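Local structure of scyllo-inosose 3-dehydrogenase (Thermotoga maritima, 3IP1) at residues Ile121-Cys126 with Ser174-Glu179; Val292-Trp297 with Ala318-Lys323; Gln299-Ile304 with Pro325-Val330. The protein catalyses the NAD(+)-dependent oxidation of scyllo-inosose to 3-dehydro-scyllo-inosose, probably within myo-inositol degradation, as a zinc-binding homodimer. One frame throughout, in Å; residues are numbered along the deposited sequence.

Interaction 1 of 3, residues Ile121-Cys126 with Ser174-Glu179; sequences IGEPVC and SLRELE
Just ahead of strand 124-127, Glu-123 sets CG anti to its backbone N (chi1 176°) and then bends at chi2, which swings the carboxylate to Ser-174. Ser-174 OG donates to Glu-123 OE2 over a short 2.5 Å, arriving from above the carboxylate plane. That hydroxyl also accepts from Arg-176 N at 3.1 Å, an ST turn leading into the 3-10 segment 176-178. Arg-176 lays its aliphatic CG 3.5 Å from Glu-123 OE2, the two chains crossing at about a right angle. Pro-124 O receives Leu-175 N at 2.7 Å, nearly straight at the hydrogen (175°) although the donor sits above the carbonyl plane; the ring meanwhile puts CG 3.6 Å from Glu-179 OE2. Val-125 and Ser-174 form an antiparallel non-hydrogen-bonded pair with diverging side chains, part of the mixed sheet of the GroES-like domain. At Cys-126, SG touches Leu-175 CD2 (3.9 Å), while the other methyl of that leucine lies against Val-125 O. Glu-123 OE2 takes two further partners, a salt bridge from Arg-114 and a hydrogen bond from Asn-112, so this buried carboxylate is probably ionised and fixes the direction of the serine hydroxyl.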
# COMPACT_ATOMS: atom_id res chain seq x y z
N ILE A 121 -38.72 5.41 -10.29
CA ILE A 121 -39.44 4.23 -10.76
C ILE A 121 -38.90 3.86 -12.13
O ILE A 121 -38.70 4.73 -12.98
CB ILE A 121 -40.97 4.47 -10.78
CG1 ILE A 121 -41.49 4.54 -9.34
CG2 ILE A 121 -41.68 3.37 -11.61
CD1 ILE A 121 -43.02 4.89 -9.19
N GLY A 122 -38.64 2.57 -12.35
CA GLY A 122 -38.08 2.13 -13.62
C GLY A 122 -36.57 1.94 -13.64
O GLY A 122 -36.05 1.36 -14.59
N GLU A 123 -35.85 2.41 -12.62
CA GLU A 123 -34.39 2.27 -12.59
C GLU A 123 -34.00 0.79 -12.45
O GLU A 123 -34.50 0.11 -11.54
CB GLU A 123 -33.79 3.08 -11.44
CG GLU A 123 -32.28 2.93 -11.25
CD GLU A 123 -31.45 3.86 -12.15
OE1 GLU A 123 -32.01 4.43 -13.10
OE2 GLU A 123 -30.23 4.02 -11.90
N PRO A 124 -33.12 0.28 -13.35
CA PRO A 124 -32.63 -1.10 -13.21
C PRO A 124 -31.52 -1.19 -12.16
O PRO A 124 -30.57 -0.39 -12.19
CB PRO A 124 -32.07 -1.43 -14.60
CG PRO A 124 -31.71 -0.08 -15.21
CD PRO A 124 -32.57 0.96 -14.55
N VAL A 125 -31.63 -2.16 -11.27
CA VAL A 125 -30.68 -2.28 -10.16
C VAL A 125 -30.30 -3.71 -9.85
O VAL A 125 -31.02 -4.66 -10.22
CB VAL A 125 -31.22 -1.59 -8.86
CG1 VAL A 125 -31.32 -0.11 -9.05
CG2 VAL A 125 -32.57 -2.18 -8.42
N CYS A 126 -29.16 -3.86 -9.17
CA CYS A 126 -28.84 -5.10 -8.47
C CYS A 126 -28.58 -4.69 -7.02
O CYS A 126 -28.47 -3.50 -6.72
CB CYS A 126 -27.62 -5.77 -9.08
SG CYS A 126 -26.12 -4.80 -8.94
N SER A 174 -27.01 0.97 -9.43
CA SER A 174 -27.67 1.14 -10.73
C SER A 174 -27.05 0.25 -11.80
O SER A 174 -25.84 0.13 -11.87
CB SER A 174 -27.57 2.59 -11.19
OG SER A 174 -28.16 2.71 -12.47
N LEU A 175 -27.89 -0.33 -12.66
CA LEU A 175 -27.40 -1.01 -13.85
C LEU A 175 -27.55 -0.19 -15.15
O LEU A 175 -27.52 -0.77 -16.25
CB LEU A 175 -28.09 -2.37 -14.02
CG LEU A 175 -27.95 -3.42 -12.91
CD1 LEU A 175 -28.87 -4.60 -13.24
CD2 LEU A 175 -26.49 -3.88 -12.67
N ARG A 176 -27.72 1.13 -15.06
CA ARG A 176 -27.88 2.02 -16.24
C ARG A 176 -26.80 1.83 -17.29
O ARG A 176 -27.06 1.81 -18.50
CB ARG A 176 -27.87 3.50 -15.81
CG ARG A 176 -29.18 4.03 -15.29
CD ARG A 176 -29.95 4.77 -16.38
NE ARG A 176 -29.14 5.80 -17.02
CZ ARG A 176 -29.63 6.70 -17.86
NH1 ARG A 176 -28.84 7.60 -18.42
NH2 ARG A 176 -30.92 6.70 -18.13
N GLU A 177 -25.56 1.73 -16.82
CA GLU A 177 -24.42 1.54 -17.73
C GLU A 177 -24.54 0.33 -18.67
O GLU A 177 -23.85 0.25 -19.69
CB GLU A 177 -23.12 1.38 -16.94
CG GLU A 177 -22.57 2.64 -16.26
CD GLU A 177 -21.50 2.27 -15.23
OE1 GLU A 177 -20.30 2.55 -15.47
OE2 GLU A 177 -21.86 1.64 -14.20
N LEU A 178 -25.38 -0.64 -18.32
CA LEU A 178 -25.52 -1.84 -19.16
C LEU A 178 -26.53 -1.63 -20.30
O LEU A 178 -26.63 -2.45 -21.20
CB LEU A 178 -25.91 -3.07 -18.33
CG LEU A 178 -25.04 -3.48 -17.13
CD1 LEU A 178 -25.54 -4.80 -16.55
CD2 LEU A 178 -23.56 -3.59 -17.47
N GLU A 179 -27.29 -0.54 -20.24
CA GLU A 179 -28.30 -0.29 -21.27
C GLU A 179 -27.64 -0.08 -22.63
O GLU A 179 -26.74 0.73 -22.77
CB GLU A 179 -29.18 0.89 -20.89
CG GLU A 179 -30.24 0.52 -19.85
CD GLU A 179 -30.92 1.74 -19.25
OE1 GLU A 179 -30.56 2.87 -19.64
OE2 GLU A 179 -31.81 1.59 -18.38

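Interaction 2 of 3, residues Val292-Trp297 with Ala318-Lys323; sequences VPQLVW and ARADAK
Gln-294 carries the contact through a folded side chain. Its CG occupies the crowded position between the backbone N and the carbonyl carbon (chi1 73°), and a second bend at chi2 (-71°) turns the amide back along the first turn of helix 293-306 and against Ala-322. The methyl of Ala-322 touches the end of this side chain, with CB 3.4 Å from Gln-294 NE2 and 3.5 Å from Gln-294 CD. NE2 is buried by the contact and has no hydrogen-bond partner in the model. The root of the same side chain is also tightly packed: Gln-294 CB sits 3.1 Å from Lys-323 O. One residue earlier, the C-gamma-endo ring of Pro-293 presses its CD on Ala-320 CB at 3.3 Å, closer than usual van der Waals contact, with CG of the ring alongside. Two alanine methyls thus face the helix start, and no hydrogen bond crosses between the segments. Val-292, the N-cap residue, holds that start together, its O accepting from both Leu-295 N and Val-296 N. Lys-323 NZ is hydrogen-bonded to Thr-327 OG1 of the second subunit. In the Rossmann-type domain, residues 318-323 link strand 313-316 to strand 324-326, passing the N-terminal end of helix 293-306, whose Pro-293 also packs on Ile-324 and on Glu-288 of strand 285-288.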
# COMPACT_ATOMS: atom_id res chain seq x y z
N VAL A 292 -11.44 -27.40 -0.95
CA VAL A 292 -10.59 -28.46 -0.42
C VAL A 292 -9.13 -27.98 -0.27
O VAL A 292 -8.20 -28.64 -0.76
CB VAL A 292 -10.71 -29.80 -1.23
CG1 VAL A 292 -12.02 -30.48 -0.93
CG2 VAL A 292 -10.57 -29.57 -2.74
N PRO A 293 -8.94 -26.84 0.45
CA PRO A 293 -7.61 -26.23 0.55
C PRO A 293 -6.61 -27.16 1.19
O PRO A 293 -5.42 -27.03 0.96
CB PRO A 293 -7.85 -24.98 1.44
CG PRO A 293 -9.10 -25.26 2.17
CD PRO A 293 -9.93 -26.08 1.22
N GLN A 294 -7.09 -28.10 1.98
CA GLN A 294 -6.21 -29.11 2.56
C GLN A 294 -5.76 -30.19 1.56
O GLN A 294 -4.76 -30.86 1.81
CB GLN A 294 -6.84 -29.73 3.81
CG GLN A 294 -8.01 -30.67 3.54
CD GLN A 294 -9.28 -29.96 3.07
OE1 GLN A 294 -10.11 -30.58 2.41
NE2 GLN A 294 -9.44 -28.68 3.41
N LEU A 295 -6.48 -30.36 0.44
CA LEU A 295 -6.02 -31.27 -0.63
C LEU A 295 -5.10 -30.59 -1.66
O LEU A 295 -4.22 -31.24 -2.24
CB LEU A 295 -7.19 -31.92 -1.39
CG LEU A 295 -8.33 -32.71 -0.71
CD1 LEU A 295 -9.22 -33.37 -1.78
CD2 LEU A 295 -7.84 -33.75 0.31
N VAL A 296 -5.33 -29.31 -1.92
CA VAL A 296 -4.54 -28.61 -2.95
C VAL A 296 -3.37 -27.80 -2.40
O VAL A 296 -2.55 -27.34 -3.17
CB VAL A 296 -5.41 -27.73 -3.88
CG1 VAL A 296 -6.28 -28.60 -4.79
CG2 VAL A 296 -6.24 -26.73 -3.06
N TRP A 297 -3.29 -27.63 -1.09
CA TRP A 297 -2.26 -26.80 -0.49
C TRP A 297 -0.84 -27.28 -0.79
O TRP A 297 0.02 -26.46 -1.14
CB TRP A 297 -2.44 -26.65 1.02
CG TRP A 297 -1.84 -25.40 1.53
CD1 TRP A 297 -0.62 -25.26 2.12
CD2 TRP A 297 -2.42 -24.08 1.47
NE1 TRP A 297 -0.41 -23.94 2.45
CE2 TRP A 297 -1.49 -23.20 2.05
CE3 TRP A 297 -3.63 -23.58 0.99
CZ2 TRP A 297 -1.74 -21.82 2.18
CZ3 TRP A 297 -3.89 -22.20 1.11
CH2 TRP A 297 -2.94 -21.34 1.70
N ALA A 318 -12.97 -19.88 -0.78
CA ALA A 318 -13.96 -20.92 -0.57
C ALA A 318 -14.01 -21.28 0.91
O ALA A 318 -13.01 -21.16 1.61
CB ALA A 318 -13.68 -22.12 -1.44
N ARG A 319 -15.18 -21.69 1.37
CA ARG A 319 -15.35 -22.13 2.75
C ARG A 319 -14.98 -23.61 2.84
O ARG A 319 -15.47 -24.44 2.08
CB ARG A 319 -16.79 -21.87 3.23
N ALA A 320 -14.05 -23.91 3.74
CA ALA A 320 -13.69 -25.29 4.06
C ALA A 320 -13.65 -25.46 5.57
O ALA A 320 -13.35 -24.50 6.29
CB ALA A 320 -12.35 -25.64 3.47
N ASP A 321 -13.91 -26.68 6.03
CA ASP A 321 -13.79 -26.95 7.46
C ASP A 321 -12.39 -27.45 7.88
O ASP A 321 -11.87 -27.06 8.95
CB ASP A 321 -14.88 -27.93 7.92
CG ASP A 321 -15.15 -27.84 9.40
OD1 ASP A 321 -15.43 -26.73 9.90
OD2 ASP A 321 -15.08 -28.89 10.08
N ALA A 322 -11.77 -28.28 7.04
CA ALA A 322 -10.52 -28.96 7.38
C ALA A 322 -9.30 -28.02 7.48
O ALA A 322 -9.17 -27.09 6.68
CB ALA A 322 -10.26 -30.06 6.38
N LYS A 323 -8.43 -28.29 8.46
CA LYS A 323 -7.15 -27.58 8.62
C LYS A 323 -6.31 -27.62 7.35
O LYS A 323 -6.35 -28.59 6.60
CB LYS A 323 -6.29 -28.16 9.76
CG LYS A 323 -6.93 -28.25 11.12
CD LYS A 323 -7.37 -26.89 11.64
CE LYS A 323 -7.88 -27.00 13.08
NZ LYS A 323 -8.81 -25.88 13.37

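Interaction 3 of 3, residues Gln299-Ile304 with Pro325-Val330; sequences QIEEVI and PLTGEV
Glu-301 OE1 is gripped by two full hydrogen bonds, one from Thr-327 OG1 at 2.7 Å and one from a water at 2.9 Å. The water donates a second time, to Pro-325 O, and so ties the carboxylate to the backbone of strand 324-326 at Pro-325. The other oxygen is held as firmly from the backbone: Thr-327 N donates to Glu-301 OE2 over 2.7 Å, almost perfectly straight at the hydrogen (177°), with a weak bond from Trp-297 NE1 added. Both oxygens use their syn lone pairs toward Thr-327, so a single residue meets the carboxylate twice, through its amide and its hydroxyl, and fixes the rotation of the group. Glu-301 reaches there with CG anti to its carbonyl carbon (chi1 -75°) and the chain extended beyond. Thr-327 turns OG1 the same way, beside its own backbone N, so that hydroxyl and amide lie on one side. The glutamate belongs to helix 293-306, which packs against the parallel sheet of the Rossmann-type domain, and it grasps the turn between strand 324-326 and helix 328-333. This turn lies at the dimer interface: Leu-326 of strand 324-326 pairs antiparallel with a strand of the second subunit, so that beta structure runs on across the interface, and Thr-327 OG1 is also bonded by Lys-323 NZ of that subunit. The nearby ammonium and the donors on both oxygens probably favour an ionised Glu-301. Beyond the polar cluster, helices 293-306 and 328-333 meet through apolar branches. Ile-304 CG2 packs on Val-330 CG1 at 3.8 Å, the side chains crossing at about a right angle. The same valine methyl lies 3.8 Å from Glu-301 O, and Phe-331 touches both Glu-301 and Ile-304.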
# COMPACT_ATOMS: atom_id res chain seq x y z
N GLN A 299 0.35 -28.87 -3.29
CA GLN A 299 0.67 -28.51 -4.67
C GLN A 299 0.90 -27.02 -4.87
O GLN A 299 1.75 -26.63 -5.65
CB GLN A 299 -0.41 -29.00 -5.60
CG GLN A 299 -0.74 -30.46 -5.41
CD GLN A 299 -1.97 -30.84 -6.18
OE1 GLN A 299 -2.00 -30.71 -7.40
NE2 GLN A 299 -3.00 -31.26 -5.47
N ILE A 300 0.12 -26.18 -4.20
CA ILE A 300 0.30 -24.73 -4.28
C ILE A 300 1.65 -24.38 -3.69
O ILE A 300 2.43 -23.63 -4.28
CB ILE A 300 -0.80 -23.95 -3.50
CG1 ILE A 300 -2.17 -24.09 -4.16
CG2 ILE A 300 -0.45 -22.44 -3.42
CD1 ILE A 300 -3.33 -23.57 -3.28
N GLU A 301 1.92 -24.93 -2.51
CA GLU A 301 3.20 -24.72 -1.84
C GLU A 301 4.39 -25.22 -2.68
O GLU A 301 5.46 -24.63 -2.63
CB GLU A 301 3.20 -25.38 -0.46
CG GLU A 301 2.39 -24.61 0.58
CD GLU A 301 2.70 -25.10 1.97
OE1 GLU A 301 3.29 -26.19 2.04
OE2 GLU A 301 2.35 -24.44 2.99
N GLU A 302 4.18 -26.28 -3.46
CA GLU A 302 5.28 -26.79 -4.25
C GLU A 302 5.59 -25.86 -5.42
O GLU A 302 6.77 -25.63 -5.74
CB GLU A 302 5.03 -28.23 -4.74
CG GLU A 302 6.35 -28.86 -5.23
CD GLU A 302 6.18 -30.17 -6.01
OE1 GLU A 302 5.21 -30.91 -5.75
OE2 GLU A 302 7.03 -30.45 -6.88
N VAL A 303 4.55 -25.33 -6.06
CA VAL A 303 4.74 -24.33 -7.10
C VAL A 303 5.43 -23.07 -6.52
O VAL A 303 6.41 -22.58 -7.10
CB VAL A 303 3.43 -23.92 -7.78
CG1 VAL A 303 3.66 -22.67 -8.63
CG2 VAL A 303 2.90 -25.07 -8.66
N ILE A 304 4.94 -22.57 -5.40
CA ILE A 304 5.50 -21.36 -4.81
C ILE A 304 6.99 -21.60 -4.55
O ILE A 304 7.83 -20.78 -4.91
CB ILE A 304 4.75 -20.92 -3.52
CG1 ILE A 304 3.34 -20.39 -3.86
CG2 ILE A 304 5.54 -19.85 -2.80
CD1 ILE A 304 2.42 -20.11 -2.59
N PRO A 325 -2.49 -27.73 5.80
CA PRO A 325 -1.14 -28.10 6.20
C PRO A 325 -0.10 -27.08 5.69
O PRO A 325 0.61 -27.32 4.70
CB PRO A 325 -0.97 -29.50 5.58
CG PRO A 325 -1.86 -29.49 4.36
CD PRO A 325 -2.87 -28.36 4.52
N LEU A 326 -0.04 -25.95 6.39
CA LEU A 326 0.84 -24.84 6.08
C LEU A 326 2.29 -25.10 6.48
O LEU A 326 2.60 -25.40 7.62
CB LEU A 326 0.33 -23.57 6.80
CG LEU A 326 1.21 -22.32 6.78
CD1 LEU A 326 1.46 -21.87 5.34
CD2 LEU A 326 0.57 -21.19 7.61
N THR A 327 3.18 -24.95 5.51
CA THR A 327 4.61 -25.02 5.75
C THR A 327 5.10 -23.57 5.80
O THR A 327 5.26 -22.93 4.74
CB THR A 327 5.32 -25.74 4.59
OG1 THR A 327 4.60 -26.92 4.24
CG2 THR A 327 6.79 -26.07 4.93
N GLY A 328 5.33 -23.06 7.00
CA GLY A 328 5.79 -21.67 7.20
C GLY A 328 6.98 -21.32 6.32
O GLY A 328 7.00 -20.25 5.69
N GLU A 329 7.95 -22.23 6.26
CA GLU A 329 9.21 -22.01 5.54
C GLU A 329 9.01 -21.59 4.10
O GLU A 329 9.75 -20.75 3.58
CB GLU A 329 10.05 -23.29 5.60
CG GLU A 329 11.33 -23.24 4.76
CD GLU A 329 12.31 -24.32 5.16
OE1 GLU A 329 12.67 -24.37 6.35
OE2 GLU A 329 12.73 -25.11 4.28
N VAL A 330 8.03 -22.20 3.44
CA VAL A 330 7.75 -21.87 2.05
C VAL A 330 7.46 -20.37 1.88
O VAL A 330 8.05 -19.72 1.00
CB VAL A 330 6.58 -22.71 1.51
CG1 VAL A 330 6.07 -22.15 0.17
CG2 VAL A 330 7.02 -24.23 1.39
O HOH W 1 1.63 -28.43 2.78

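Interaction 1 closes before the other two open along the chain and belongs to the GroES-like domain, where it joins strands 124-127 and 172-174. Its centre is about 38 Å from that of interaction 2 and about 45 Å from that of interaction 3, on the opposite side of the chain's centre. The centres of interactions 2 and 3 are about 14 Å apart in the Rossmann-type domain; the two share helix 293-306 and alternate along the sequence. They touch where Trp-297 CD1 comes 3.5 Å from Pro-325 O. Successive turns of one helix therefore receive first the connection 318-323, then strand 324-326 and helix 328-333, in a region that also meets the second subunit of the homodimer.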